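Local coordinates for protein phosphoribosylaminoimidazole carboxylase, ATPase subunit (Thermotoga maritima, PDB 3AX6) that probably catalyses the ATP-dependent conversion of 5-aminoimidazole ribonucleotide and hydrogencarbonate to N5-carboxyaminoimidazole ribonucleotide in purine biosynthesis, at residues V27-P32 / Q40-Q45; A48-S53 / Y68-I73; V182-K187 / A234-G239; E189-P194 / L288-T293; A315-E320 / I367-S372. One frame throughout, in Å; residues are numbered along the deposited sequence.

Interaction 1. Residues V27-P32 / Q40-Q45; sequences VIVLDP and QVADEQ
Asp43 turns CG anti to its own carbonyl carbon (chi1 -65°) and Val27 sets CG1 between its backbone N and carbonyl carbon (chi1 56°), which lets carboxylate and methyl meet as the two side chains cross obliquely. Asp43 OD2 accepts the backbone N-H of Val27 at 2.9 Å in a nearly straight bond, from the anti side and 32° out of the carboxylate plane. The same oxygen forms a salt bridge with Lys21 of helix 11-22, so an acid suits this place. An alanine here would probably leave the Val27 N-H without this acceptor and the Lys21 ammonium without its countercharge. In return, Asp43 N donates to Val27 O at 3.0 Å. Ala42 is small enough to fit its methyl under two valines, with CB 3.7 Å from both Val27 CG1 and Val29 CG2. Further along, Val29 N donates to Glu44 O at 2.9 Å. The Gln45 amide then reaches past Val29: NE2 gives Asp31 O a weak bond and also hydrogen-bonds Thr33 O, while OE1 is held by Ser36. The parallel pairs Ile28-Glu44 and Val29-Gln45 complete a beta-alpha-beta unit at one border of the Rossmann-like sheet of the preATP-grasp domain.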
# COMPACT_ATOMS: atom_id res chain seq x y z
N VAL A 27 -11.79 -10.58 -7.25
CA VAL A 27 -10.70 -11.50 -7.60
C VAL A 27 -10.87 -12.93 -7.13
O VAL A 27 -11.20 -13.21 -5.98
CB VAL A 27 -9.35 -11.00 -7.07
CG1 VAL A 27 -9.42 -10.79 -5.57
CG2 VAL A 27 -8.26 -12.03 -7.39
N ILE A 28 -10.61 -13.84 -8.06
CA ILE A 28 -10.68 -15.26 -7.80
C ILE A 28 -9.27 -15.80 -8.05
O ILE A 28 -8.72 -15.65 -9.14
CB ILE A 28 -11.76 -15.94 -8.71
CG1 ILE A 28 -11.37 -17.38 -9.04
CG2 ILE A 28 -11.98 -15.12 -9.97
CD1 ILE A 28 -11.41 -18.32 -7.86
N VAL A 29 -8.68 -16.40 -7.01
CA VAL A 29 -7.33 -16.96 -7.06
C VAL A 29 -7.29 -18.49 -7.22
O VAL A 29 -8.09 -19.21 -6.62
CB VAL A 29 -6.53 -16.58 -5.76
CG1 VAL A 29 -5.26 -17.40 -5.65
CG2 VAL A 29 -6.20 -15.10 -5.75
N LEU A 30 -6.36 -18.97 -8.04
CA LEU A 30 -6.19 -20.40 -8.26
C LEU A 30 -4.79 -20.77 -7.79
O LEU A 30 -3.80 -20.25 -8.30
CB LEU A 30 -6.36 -20.76 -9.74
CG LEU A 30 -6.20 -22.24 -10.11
CD1 LEU A 30 -6.85 -22.50 -11.46
CD2 LEU A 30 -4.70 -22.63 -10.15
N ASP A 31 -4.73 -21.67 -6.82
CA ASP A 31 -3.46 -22.11 -6.24
C ASP A 31 -3.67 -23.50 -5.61
O ASP A 31 -4.72 -23.76 -5.01
CB ASP A 31 -3.02 -21.10 -5.19
CG ASP A 31 -1.55 -21.25 -4.82
OD1 ASP A 31 -0.70 -20.71 -5.57
OD2 ASP A 31 -1.26 -21.91 -3.80
N PRO A 32 -2.68 -24.40 -5.74
CA PRO A 32 -2.79 -25.76 -5.18
C PRO A 32 -2.71 -25.87 -3.66
O PRO A 32 -2.90 -26.95 -3.10
CB PRO A 32 -1.65 -26.51 -5.88
CG PRO A 32 -0.63 -25.46 -6.06
CD PRO A 32 -1.44 -24.27 -6.53
N GLN A 40 -6.25 -15.96 0.68
CA GLN A 40 -6.74 -15.43 1.95
C GLN A 40 -7.31 -14.01 1.88
O GLN A 40 -8.21 -13.67 2.64
CB GLN A 40 -5.62 -15.47 2.99
CG GLN A 40 -5.26 -16.85 3.45
CD GLN A 40 -4.24 -16.82 4.57
OE1 GLN A 40 -3.10 -16.38 4.38
NE2 GLN A 40 -4.63 -17.29 5.74
N VAL A 41 -6.79 -13.19 0.97
CA VAL A 41 -7.26 -11.82 0.83
C VAL A 41 -8.06 -11.59 -0.45
O VAL A 41 -8.46 -10.46 -0.75
CB VAL A 41 -6.08 -10.82 0.91
CG1 VAL A 41 -5.38 -10.96 2.26
CG2 VAL A 41 -5.08 -11.08 -0.23
N ALA A 42 -8.31 -12.67 -1.18
CA ALA A 42 -9.08 -12.60 -2.41
C ALA A 42 -10.54 -12.84 -2.04
O ALA A 42 -10.88 -12.97 -0.86
CB ALA A 42 -8.61 -13.67 -3.40
N ASP A 43 -11.42 -12.90 -3.04
CA ASP A 43 -12.84 -13.13 -2.79
C ASP A 43 -13.13 -14.63 -2.77
O ASP A 43 -13.97 -15.10 -2.02
CB ASP A 43 -13.67 -12.45 -3.88
CG ASP A 43 -13.55 -10.94 -3.84
OD1 ASP A 43 -14.33 -10.30 -3.11
OD2 ASP A 43 -12.65 -10.40 -4.53
N GLU A 44 -12.41 -15.37 -3.62
CA GLU A 44 -12.56 -16.81 -3.73
C GLU A 44 -11.24 -17.43 -4.15
O GLU A 44 -10.38 -16.75 -4.71
CB GLU A 44 -13.58 -17.17 -4.81
CG GLU A 44 -15.00 -16.74 -4.58
CD GLU A 44 -15.85 -17.04 -5.79
OE1 GLU A 44 -15.72 -18.16 -6.33
OE2 GLU A 44 -16.65 -16.18 -6.20
N GLN A 45 -11.09 -18.72 -3.87
CA GLN A 45 -9.90 -19.45 -4.28
C GLN A 45 -10.35 -20.80 -4.80
O GLN A 45 -11.28 -21.40 -4.28
CB GLN A 45 -8.93 -19.70 -3.13
CG GLN A 45 -7.61 -20.27 -3.66
CD GLN A 45 -6.63 -20.72 -2.58
OE1 GLN A 45 -6.37 -20.01 -1.61
NE2 GLN A 45 -6.06 -21.91 -2.78

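Interaction 2. Residues A48-S53 / Y68-I73; sequences AGFFDS and YDLEHI
Phe50 and Leu70 meet between two loops of the Rossmann-like preATP-grasp domain, one leaving strand 44-47 and the other strand 65-68, where the chain turns toward the next helix. The apolar contacts come first. With Leu70 CG placed between the backbone N and the carbonyl carbon (chi1 80°), both methyls it carries lie over the same face of the Phe50 ring: CD2 stands above its centre, while CD1 is 4.0 Å from the ring centroid in a CH-pi contact and comes within 3.6 Å of Phe50 CE1. A branched leucine suits the spot because its forked end spreads over a flat aromatic face. Phe50 CB also packs on Ile73 CG2 at 4.1 Å, and the ring reaches Ile7 of strand 3-7, Leu30 of strand 26-31 and Pro32.

Polar bonds tie the loops to their surroundings. Asp52 caps the following helix through OD1 to Arg55 N, and Asp69 OD1 receives Gly13 N, near the start of helix 11-22, in what is probably a Rossmann-type glycine pattern. The side chain of His72 lies about 9 Å from the bound ADP.

A last group of contacts involves backbone carbonyls. His72 O approaches Phe50 CB to 3.5 Å, and Ile73 CA makes a bent CA-H...O contact of 3.5 Å with Phe50 O. Phe51 lies more outward, with ring atom CE2 3.7 Å from His72 O and CZ 3.6 Å from the carbonyl carbon of Ile73.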
# COMPACT_ATOMS: atom_id res chain seq x y z
N ALA A 48 -6.40 -25.90 -6.67
CA ALA A 48 -6.01 -26.73 -7.80
C ALA A 48 -4.62 -26.39 -8.32
O ALA A 48 -4.15 -25.26 -8.20
CB ALA A 48 -7.02 -26.57 -8.92
N GLY A 49 -3.98 -27.39 -8.92
CA GLY A 49 -2.65 -27.23 -9.46
C GLY A 49 -2.59 -26.43 -10.75
O GLY A 49 -3.58 -26.27 -11.46
N PHE A 50 -1.40 -25.93 -11.04
CA PHE A 50 -1.15 -25.11 -12.22
C PHE A 50 -1.17 -25.89 -13.52
O PHE A 50 -0.87 -25.34 -14.58
CB PHE A 50 0.19 -24.39 -12.04
CG PHE A 50 0.29 -23.61 -10.76
CD1 PHE A 50 1.37 -23.79 -9.90
CD2 PHE A 50 -0.71 -22.71 -10.39
CE1 PHE A 50 1.45 -23.09 -8.70
CE2 PHE A 50 -0.64 -22.00 -9.20
CZ PHE A 50 0.43 -22.19 -8.35
N PHE A 51 -1.51 -27.16 -13.44
CA PHE A 51 -1.58 -27.99 -14.64
C PHE A 51 -2.88 -28.77 -14.66
O PHE A 51 -3.02 -29.75 -15.40
CB PHE A 51 -0.36 -28.91 -14.72
CG PHE A 51 0.87 -28.22 -15.22
CD1 PHE A 51 1.05 -28.01 -16.58
CD2 PHE A 51 1.79 -27.69 -14.33
CE1 PHE A 51 2.14 -27.26 -17.05
CE2 PHE A 51 2.88 -26.94 -14.78
CZ PHE A 51 3.06 -26.73 -16.15
N ASP A 52 -3.83 -28.32 -13.85
CA ASP A 52 -5.15 -28.94 -13.78
C ASP A 52 -6.01 -28.29 -14.85
O ASP A 52 -6.82 -27.41 -14.57
CB ASP A 52 -5.79 -28.75 -12.41
CG ASP A 52 -7.13 -29.45 -12.29
OD1 ASP A 52 -7.92 -29.40 -13.26
OD2 ASP A 52 -7.40 -30.05 -11.23
N SER A 53 -5.80 -28.73 -16.09
CA SER A 53 -6.51 -28.23 -17.25
C SER A 53 -7.93 -27.74 -16.97
O SER A 53 -8.22 -26.54 -17.04
CB SER A 53 -6.54 -29.33 -18.31
OG SER A 53 -7.25 -28.94 -19.46
N TYR A 68 -1.49 -14.15 -14.28
CA TYR A 68 -0.78 -15.11 -13.45
C TYR A 68 0.43 -14.52 -12.73
O TYR A 68 0.95 -13.47 -13.13
CB TYR A 68 -0.36 -16.29 -14.33
CG TYR A 68 0.10 -15.89 -15.72
CD1 TYR A 68 1.42 -15.50 -15.96
CD2 TYR A 68 -0.79 -15.86 -16.79
CE1 TYR A 68 1.84 -15.10 -17.24
CE2 TYR A 68 -0.39 -15.46 -18.06
CZ TYR A 68 0.93 -15.08 -18.28
OH TYR A 68 1.33 -14.66 -19.53
N ASP A 69 0.88 -15.19 -11.67
CA ASP A 69 2.03 -14.70 -10.91
C ASP A 69 3.26 -15.60 -11.03
O ASP A 69 4.25 -15.40 -10.32
CB ASP A 69 1.66 -14.51 -9.42
CG ASP A 69 1.78 -15.79 -8.60
OD1 ASP A 69 1.88 -15.69 -7.36
OD2 ASP A 69 1.77 -16.89 -9.18
N LEU A 70 3.20 -16.58 -11.92
CA LEU A 70 4.32 -17.48 -12.16
C LEU A 70 4.26 -18.01 -13.59
O LEU A 70 3.22 -17.92 -14.24
CB LEU A 70 4.30 -18.66 -11.17
CG LEU A 70 3.37 -19.84 -11.45
CD1 LEU A 70 3.73 -21.00 -10.52
CD2 LEU A 70 1.92 -19.43 -11.26
N GLU A 71 5.37 -18.55 -14.08
CA GLU A 71 5.41 -19.06 -15.44
C GLU A 71 5.11 -20.54 -15.59
O GLU A 71 4.55 -20.96 -16.60
CB GLU A 71 6.78 -18.76 -16.07
CG GLU A 71 7.06 -17.27 -16.27
CD GLU A 71 7.79 -16.64 -15.10
OE1 GLU A 71 7.35 -16.83 -13.94
OE2 GLU A 71 8.80 -15.94 -15.34
N HIS A 72 5.47 -21.33 -14.59
CA HIS A 72 5.23 -22.76 -14.63
C HIS A 72 3.75 -23.05 -14.52
O HIS A 72 3.27 -23.47 -13.47
CB HIS A 72 5.97 -23.46 -13.49
CG HIS A 72 7.43 -23.15 -13.44
ND1 HIS A 72 7.92 -21.88 -13.24
CD2 HIS A 72 8.52 -23.95 -13.56
CE1 HIS A 72 9.24 -21.90 -13.25
NE2 HIS A 72 9.63 -23.15 -13.44
N ILE A 73 3.02 -22.83 -15.61
CA ILE A 73 1.59 -23.08 -15.62
C ILE A 73 1.20 -23.74 -16.93
O ILE A 73 1.98 -23.74 -17.89
CB ILE A 73 0.79 -21.77 -15.47
CG1 ILE A 73 1.07 -20.84 -16.66
CG2 ILE A 73 1.16 -21.09 -14.18
CD1 ILE A 73 0.41 -19.48 -16.53

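Interaction 3. Residues V182-K187 / A234-G239; sequences VARNEK and ALEGVG
Arg184 lays its guanidinium over the backbone of Glu236, whose CA stands 3.5 Å above the guanidinium plane, offset toward the rim. The chain is extended from CG to NE, and chi4 (-71°) then turns CZ so that the group bends round one oxygen, Gly237 O. That carbonyl lies in the guanidinium plane at its edge and accepts NH1 of Arg184 at 2.9 Å, although NH1 itself stands 45° out of the carbonyl plane. The methylenes enclose the same oxygen: Arg184 CG is 3.1 Å from Gly237 O. An alanine in place of Arg184 would probably leave Gly237 O without its NH1 donor and open a gap over the Glu236 backbone.

The backbones pair as well. Arg184 N donates to Gly239 O and Gly239 N to Arg184 O, both at 2.9 Å, making an antiparallel hydrogen-bonded pair where strand 174-184 meets strand 239-248 in the sheet of the ATP-grasp domain. Helix 218-235 ends just before in a Schellman motif, with Glu236 at positive phi. Gly239 has to be glycine, since its backbone angles would jam a CB against the carbonyl of Val238. Val238 meanwhile packs CG2 on Glu186 CA at 4.0 Å.

The positive charge of the arginine lies beside carbonyls just past a helix C-terminus, where the helix dipole would be expected to favour it, and a long, weak ion pair of NE with Glu233 would add to this.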
# COMPACT_ATOMS: atom_id res chain seq x y z
N VAL A 182 8.33 -2.30 -17.38
CA VAL A 182 7.62 -1.57 -18.41
C VAL A 182 6.24 -2.21 -18.62
O VAL A 182 6.10 -3.42 -18.81
CB VAL A 182 8.46 -1.50 -19.73
CG1 VAL A 182 9.11 -2.82 -20.01
CG2 VAL A 182 7.57 -1.09 -20.89
N ALA A 183 5.20 -1.39 -18.53
CA ALA A 183 3.85 -1.89 -18.68
C ALA A 183 3.26 -1.40 -19.99
O ALA A 183 3.61 -0.32 -20.48
CB ALA A 183 2.98 -1.43 -17.52
N ARG A 184 2.36 -2.20 -20.55
CA ARG A 184 1.72 -1.85 -21.81
C ARG A 184 0.27 -2.33 -21.83
O ARG A 184 -0.05 -3.42 -21.33
CB ARG A 184 2.50 -2.46 -22.98
CG ARG A 184 1.92 -2.16 -24.36
CD ARG A 184 2.82 -2.71 -25.47
NE ARG A 184 2.30 -2.48 -26.82
CZ ARG A 184 1.24 -3.11 -27.34
NH1 ARG A 184 0.57 -4.01 -26.62
NH2 ARG A 184 0.86 -2.84 -28.58
N ASN A 185 -0.59 -1.48 -22.40
CA ASN A 185 -2.03 -1.69 -22.58
C ASN A 185 -2.27 -2.42 -23.89
O ASN A 185 -1.37 -2.52 -24.71
CB ASN A 185 -2.75 -0.35 -22.74
CG ASN A 185 -3.30 0.15 -21.46
OD1 ASN A 185 -3.84 1.25 -21.41
ND2 ASN A 185 -3.16 -0.65 -20.41
N GLU A 186 -3.50 -2.87 -24.10
CA GLU A 186 -3.83 -3.51 -25.35
C GLU A 186 -4.00 -2.36 -26.35
O GLU A 186 -3.81 -2.54 -27.56
CB GLU A 186 -5.12 -4.33 -25.24
CG GLU A 186 -5.34 -5.24 -26.42
CD GLU A 186 -6.25 -6.42 -26.09
OE1 GLU A 186 -6.39 -7.32 -26.94
OE2 GLU A 186 -6.81 -6.44 -24.98
N LYS A 187 -4.35 -1.18 -25.84
CA LYS A 187 -4.52 0.02 -26.66
C LYS A 187 -3.17 0.47 -27.19
O LYS A 187 -3.10 1.26 -28.14
CB LYS A 187 -5.13 1.16 -25.83
CG LYS A 187 -6.65 1.13 -25.68
CD LYS A 187 -7.12 2.24 -24.74
CE LYS A 187 -8.60 2.53 -24.89
NZ LYS A 187 -9.44 1.31 -24.72
N ALA A 234 7.60 -5.02 -29.21
CA ALA A 234 7.73 -6.10 -30.19
C ALA A 234 6.78 -7.23 -29.80
O ALA A 234 6.14 -7.84 -30.65
CB ALA A 234 9.16 -6.61 -30.23
N LEU A 235 6.71 -7.50 -28.51
CA LEU A 235 5.83 -8.55 -28.01
C LEU A 235 4.37 -8.12 -28.11
O LEU A 235 3.48 -8.96 -28.10
CB LEU A 235 6.12 -8.87 -26.53
CG LEU A 235 7.24 -9.80 -26.07
CD1 LEU A 235 7.22 -11.06 -26.92
CD2 LEU A 235 8.57 -9.11 -26.19
N GLU A 236 4.14 -6.81 -28.20
CA GLU A 236 2.77 -6.28 -28.21
C GLU A 236 2.20 -6.75 -26.88
O GLU A 236 1.03 -7.13 -26.76
CB GLU A 236 1.95 -6.87 -29.37
CG GLU A 236 2.09 -6.12 -30.68
CD GLU A 236 1.37 -6.82 -31.82
OE1 GLU A 236 1.23 -6.20 -32.90
OE2 GLU A 236 0.96 -7.98 -31.64
N GLY A 237 3.07 -6.73 -25.88
CA GLY A 237 2.70 -7.18 -24.55
C GLY A 237 1.59 -6.40 -23.89
O GLY A 237 1.40 -5.21 -24.14
N VAL A 238 0.86 -7.10 -23.03
CA VAL A 238 -0.23 -6.52 -22.26
C VAL A 238 0.02 -6.93 -20.81
O VAL A 238 -0.07 -8.10 -20.45
CB VAL A 238 -1.60 -7.07 -22.71
CG1 VAL A 238 -2.71 -6.48 -21.84
CG2 VAL A 238 -1.84 -6.73 -24.18
N GLY A 239 0.36 -5.94 -19.98
CA GLY A 239 0.66 -6.18 -18.58
C GLY A 239 1.99 -5.50 -18.30
O GLY A 239 2.46 -4.71 -19.12

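Interaction 4. Residues E189-P194 / L288-T293; sequences EIACYP and LPLGST
Thr293 OG1 donates to Cys192 O at 2.7 Å, the hydroxyl standing 39° out of the carbonyl plane. This bond fastens the loop after helix 277-285 to strand 190-198, a member of the large antiparallel sheet of the ATP-grasp fold; the two segments run in nearly the same direction. Threonine suits the place because it serves two partners from one branched carbon. With OG1 between the backbone N and the carbonyl carbon (chi1 64°), the hydroxyl takes the strand carbonyl while CG2 faces the Tyr193 ring. That methyl lies over the ring centre, 3.5 Å from the centroid and 8° off the normal, a well-centred CH-pi contact. The far end of the tyrosine is fixed by OH binding Thr275 O.

At the other end Glu189 grips Leu290 through OE1, which accepts Leu290 N at 3.0 Å from well above the carboxylate plane. A water, modelled very close to OE2, is likely to link that oxygen to Leu290 O. A glutamate, extended beyond CG, is long enough to span from just before the strand to the loop. Glu189 and Leu290 lie alongside each other, pointing opposite ways. Nearby, Leu288 and Pro289 pack on Leu323 and Glu320 of the second subunit, which places this loop at the dimer interface.

Leu290 fills the middle: its CD2 touches Glu189 CG at 3.6 Å and Ala191 CB at 3.7 Å, and lies 3.4 Å from Glu189 O.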
# COMPACT_ATOMS: atom_id res chain seq x y z
N GLU A 189 -0.74 1.90 -25.11
CA GLU A 189 -0.09 2.87 -24.23
C GLU A 189 1.03 2.17 -23.46
O GLU A 189 0.85 1.06 -22.97
CB GLU A 189 -1.10 3.48 -23.25
CG GLU A 189 -0.43 4.18 -22.08
CD GLU A 189 -1.37 5.06 -21.26
OE1 GLU A 189 -2.51 4.64 -20.99
OE2 GLU A 189 -0.94 6.17 -20.87
N ILE A 190 2.20 2.82 -23.37
CA ILE A 190 3.34 2.25 -22.64
C ILE A 190 3.70 3.13 -21.44
O ILE A 190 3.51 4.34 -21.46
CB ILE A 190 4.62 2.11 -23.52
CG1 ILE A 190 5.02 3.47 -24.09
CG2 ILE A 190 4.40 1.10 -24.64
CD1 ILE A 190 6.27 3.45 -24.98
N ALA A 191 4.21 2.49 -20.39
CA ALA A 191 4.61 3.18 -19.17
C ALA A 191 5.95 2.59 -18.76
O ALA A 191 6.04 1.41 -18.43
CB ALA A 191 3.57 2.95 -18.07
N CYS A 192 7.00 3.39 -18.78
CA CYS A 192 8.31 2.87 -18.43
C CYS A 192 8.81 3.40 -17.09
O CYS A 192 8.71 4.59 -16.80
CB CYS A 192 9.32 3.21 -19.54
SG CYS A 192 10.90 2.33 -19.40
N TYR A 193 9.35 2.50 -16.28
CA TYR A 193 9.86 2.84 -14.96
C TYR A 193 11.33 3.18 -15.01
O TYR A 193 11.98 3.02 -16.04
CB TYR A 193 9.63 1.67 -14.00
CG TYR A 193 8.21 1.60 -13.48
CD1 TYR A 193 7.82 2.36 -12.38
CD2 TYR A 193 7.26 0.81 -14.11
CE1 TYR A 193 6.50 2.33 -11.93
CE2 TYR A 193 5.94 0.78 -13.67
CZ TYR A 193 5.57 1.54 -12.58
OH TYR A 193 4.26 1.49 -12.16
N PRO A 194 11.87 3.70 -13.91
CA PRO A 194 13.30 4.01 -13.94
C PRO A 194 14.07 2.70 -14.08
O PRO A 194 13.54 1.62 -13.79
CB PRO A 194 13.53 4.67 -12.58
CG PRO A 194 12.20 5.30 -12.27
CD PRO A 194 11.23 4.23 -12.69
N LEU A 288 -6.85 -0.10 -19.04
CA LEU A 288 -7.20 1.19 -18.46
C LEU A 288 -5.98 2.10 -18.62
O LEU A 288 -4.87 1.61 -18.87
CB LEU A 288 -7.51 1.03 -16.97
CG LEU A 288 -8.72 0.19 -16.59
CD1 LEU A 288 -8.66 -0.18 -15.12
CD2 LEU A 288 -9.98 0.98 -16.89
N PRO A 289 -6.17 3.43 -18.50
CA PRO A 289 -5.04 4.35 -18.63
C PRO A 289 -3.98 4.00 -17.59
O PRO A 289 -4.28 3.77 -16.41
CB PRO A 289 -5.69 5.71 -18.38
CG PRO A 289 -7.05 5.54 -18.98
CD PRO A 289 -7.46 4.16 -18.50
N LEU A 290 -2.73 3.95 -18.03
CA LEU A 290 -1.61 3.61 -17.15
C LEU A 290 -1.26 4.75 -16.20
O LEU A 290 -1.45 5.92 -16.52
CB LEU A 290 -0.40 3.21 -17.99
CG LEU A 290 -0.26 1.74 -18.41
CD1 LEU A 290 -1.62 1.10 -18.58
CD2 LEU A 290 0.57 1.63 -19.68
N GLY A 291 -0.73 4.39 -15.03
CA GLY A 291 -0.36 5.40 -14.05
C GLY A 291 1.07 5.90 -14.15
O GLY A 291 1.96 5.21 -14.66
N SER A 292 1.30 7.11 -13.65
CA SER A 292 2.62 7.72 -13.66
C SER A 292 3.71 6.86 -13.02
O SER A 292 3.49 6.26 -11.98
CB SER A 292 2.57 9.06 -12.93
OG SER A 292 3.87 9.44 -12.54
N THR A 293 4.89 6.83 -13.64
CA THR A 293 5.99 6.05 -13.09
C THR A 293 7.04 6.95 -12.46
O THR A 293 8.18 6.51 -12.27
CB THR A 293 6.70 5.22 -14.18
OG1 THR A 293 7.31 6.12 -15.12
CG2 THR A 293 5.73 4.27 -14.88
O HOH W 1 -2.36 7.37 -19.13

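Interaction 5. Residues A315-E320 / I367-S372; sequences ALIGLE and ILKVVS
Ile317 meets Lys369 with three successive atoms, within a two-stranded antiparallel ribbon of strands 314-317 and 369-372 near the C-terminus. Its CB lies 4.1 Å from Lys369 O. Next, CG1, set between the backbone N and the carbonyl carbon (chi1 71°), presses to 3.3 Å from Lys369 CB, unusually close for two carbons. At the tip, CD1 is 3.5 Å from Lys369 CB and 3.9 Å from Lys369 CD, and reaches toward Val371 CG2. A beta-branched isoleucine suits this outer face, where it covers the aliphatic stem of the lysine and leaves the ammonium to a weak, long ion pair with Glu307.

The backbones pair in register: Ile317 N to Lys369 O and Lys369 N to Ile317 O, each 3.0 Å, make one hydrogen-bonded pair, and Ala315 with Val371 another, in which the bond from Ala315 N is weak. On the opposite face Leu316 CD2 packs on Val370 CG2 at 4.0 Å, and Leu316 also touches Met23 of the second subunit.

Gly318 takes the N-cap position of helix 319-323. A CB there would clash with Ile367 O, so only glycine fits; Gly318 CA instead directs a hydrogen at Ile367 O, 3.4 Å away.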
# COMPACT_ATOMS: atom_id res chain seq x y z
N ALA A 315 10.28 -15.62 12.97
CA ALA A 315 10.53 -14.70 14.08
C ALA A 315 11.57 -13.68 13.61
O ALA A 315 12.58 -14.04 12.99
CB ALA A 315 11.04 -15.47 15.29
N LEU A 316 11.32 -12.41 13.90
CA LEU A 316 12.22 -11.35 13.49
C LEU A 316 13.18 -10.85 14.57
O LEU A 316 12.84 -10.82 15.75
CB LEU A 316 11.41 -10.16 12.98
CG LEU A 316 10.64 -10.35 11.68
CD1 LEU A 316 9.60 -9.24 11.55
CD2 LEU A 316 11.60 -10.33 10.51
N ILE A 317 14.38 -10.47 14.15
CA ILE A 317 15.36 -9.92 15.06
C ILE A 317 15.93 -8.66 14.43
O ILE A 317 16.14 -8.60 13.23
CB ILE A 317 16.53 -10.90 15.38
CG1 ILE A 317 17.44 -11.04 14.16
CG2 ILE A 317 15.98 -12.25 15.82
CD1 ILE A 317 18.66 -11.90 14.43
N GLY A 318 16.15 -7.65 15.27
CA GLY A 318 16.70 -6.39 14.80
C GLY A 318 15.66 -5.36 14.38
O GLY A 318 16.03 -4.29 13.88
N LEU A 319 14.38 -5.65 14.59
CA LEU A 319 13.34 -4.72 14.18
C LEU A 319 13.52 -3.32 14.75
O LEU A 319 13.54 -2.35 13.99
CB LEU A 319 11.95 -5.25 14.55
CG LEU A 319 10.80 -4.41 13.97
CD1 LEU A 319 10.94 -4.36 12.46
CD2 LEU A 319 9.45 -5.01 14.36
N GLU A 320 13.66 -3.20 16.06
CA GLU A 320 13.82 -1.89 16.69
C GLU A 320 15.05 -1.13 16.21
O GLU A 320 14.98 0.07 15.91
CB GLU A 320 13.87 -2.02 18.22
CG GLU A 320 12.51 -2.25 18.87
CD GLU A 320 12.32 -1.43 20.12
OE1 GLU A 320 12.57 -0.22 20.07
OE2 GLU A 320 11.93 -1.98 21.17
N ILE A 367 21.33 -6.39 10.47
CA ILE A 367 20.52 -6.28 11.67
C ILE A 367 19.19 -7.03 11.60
O ILE A 367 18.82 -7.74 12.53
CB ILE A 367 20.25 -4.79 11.98
CG1 ILE A 367 21.57 -4.07 12.23
CG2 ILE A 367 19.30 -4.64 13.16
CD1 ILE A 367 21.44 -2.58 12.48
N LEU A 368 18.46 -6.84 10.50
CA LEU A 368 17.18 -7.50 10.30
C LEU A 368 17.40 -8.94 9.90
O LEU A 368 18.12 -9.21 8.94
CB LEU A 368 16.37 -6.80 9.21
CG LEU A 368 15.29 -5.83 9.68
CD1 LEU A 368 14.56 -5.26 8.48
CD2 LEU A 368 14.33 -6.57 10.60
N LYS A 369 16.77 -9.88 10.61
CA LYS A 369 16.93 -11.28 10.28
C LYS A 369 15.71 -12.12 10.61
O LYS A 369 15.11 -11.98 11.68
CB LYS A 369 18.16 -11.84 11.01
CG LYS A 369 19.44 -11.14 10.61
CD LYS A 369 20.68 -11.85 11.12
CE LYS A 369 21.94 -11.16 10.60
NZ LYS A 369 21.92 -11.02 9.11
N VAL A 370 15.32 -12.98 9.67
CA VAL A 370 14.19 -13.87 9.86
C VAL A 370 14.73 -15.15 10.45
O VAL A 370 15.54 -15.84 9.85
CB VAL A 370 13.50 -14.18 8.52
CG1 VAL A 370 12.32 -15.11 8.76
CG2 VAL A 370 13.05 -12.89 7.86
N VAL A 371 14.26 -15.46 11.65
CA VAL A 371 14.68 -16.64 12.40
C VAL A 371 13.45 -17.48 12.75
O VAL A 371 12.35 -17.20 12.28
CB VAL A 371 15.45 -16.16 13.67
CG1 VAL A 371 15.43 -17.20 14.77
CG2 VAL A 371 16.89 -15.85 13.29
N SER A 372 13.65 -18.52 13.54
CA SER A 372 12.55 -19.38 13.95
C SER A 372 12.16 -19.05 15.38
O SER A 372 12.98 -18.62 16.19
CB SER A 372 12.97 -20.85 13.89
OG SER A 372 13.83 -21.16 14.96

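In the fold
Interactions 1 and 2 come first along the chain, both in the Rossmann-like preATP-grasp domain, with centres 13 Å apart; they touch where Asp31 and Pro32 meet Ala48 and Phe50. Interactions 3 and 4 belong to the large antiparallel sheet, on the neighbouring strands 174-184 and 190-198; their segments alternate along the chain and their centres lie 10 Å apart. Interaction 5 lies in the C-terminal part, on the opposite side of the chain's centre from interaction 3, their centres about 40 Å apart. Thus contacts between separate parts of the chain hold each domain together, while 1, 3, 4 and 5 also touch the second subunit, consistent with the homodimer.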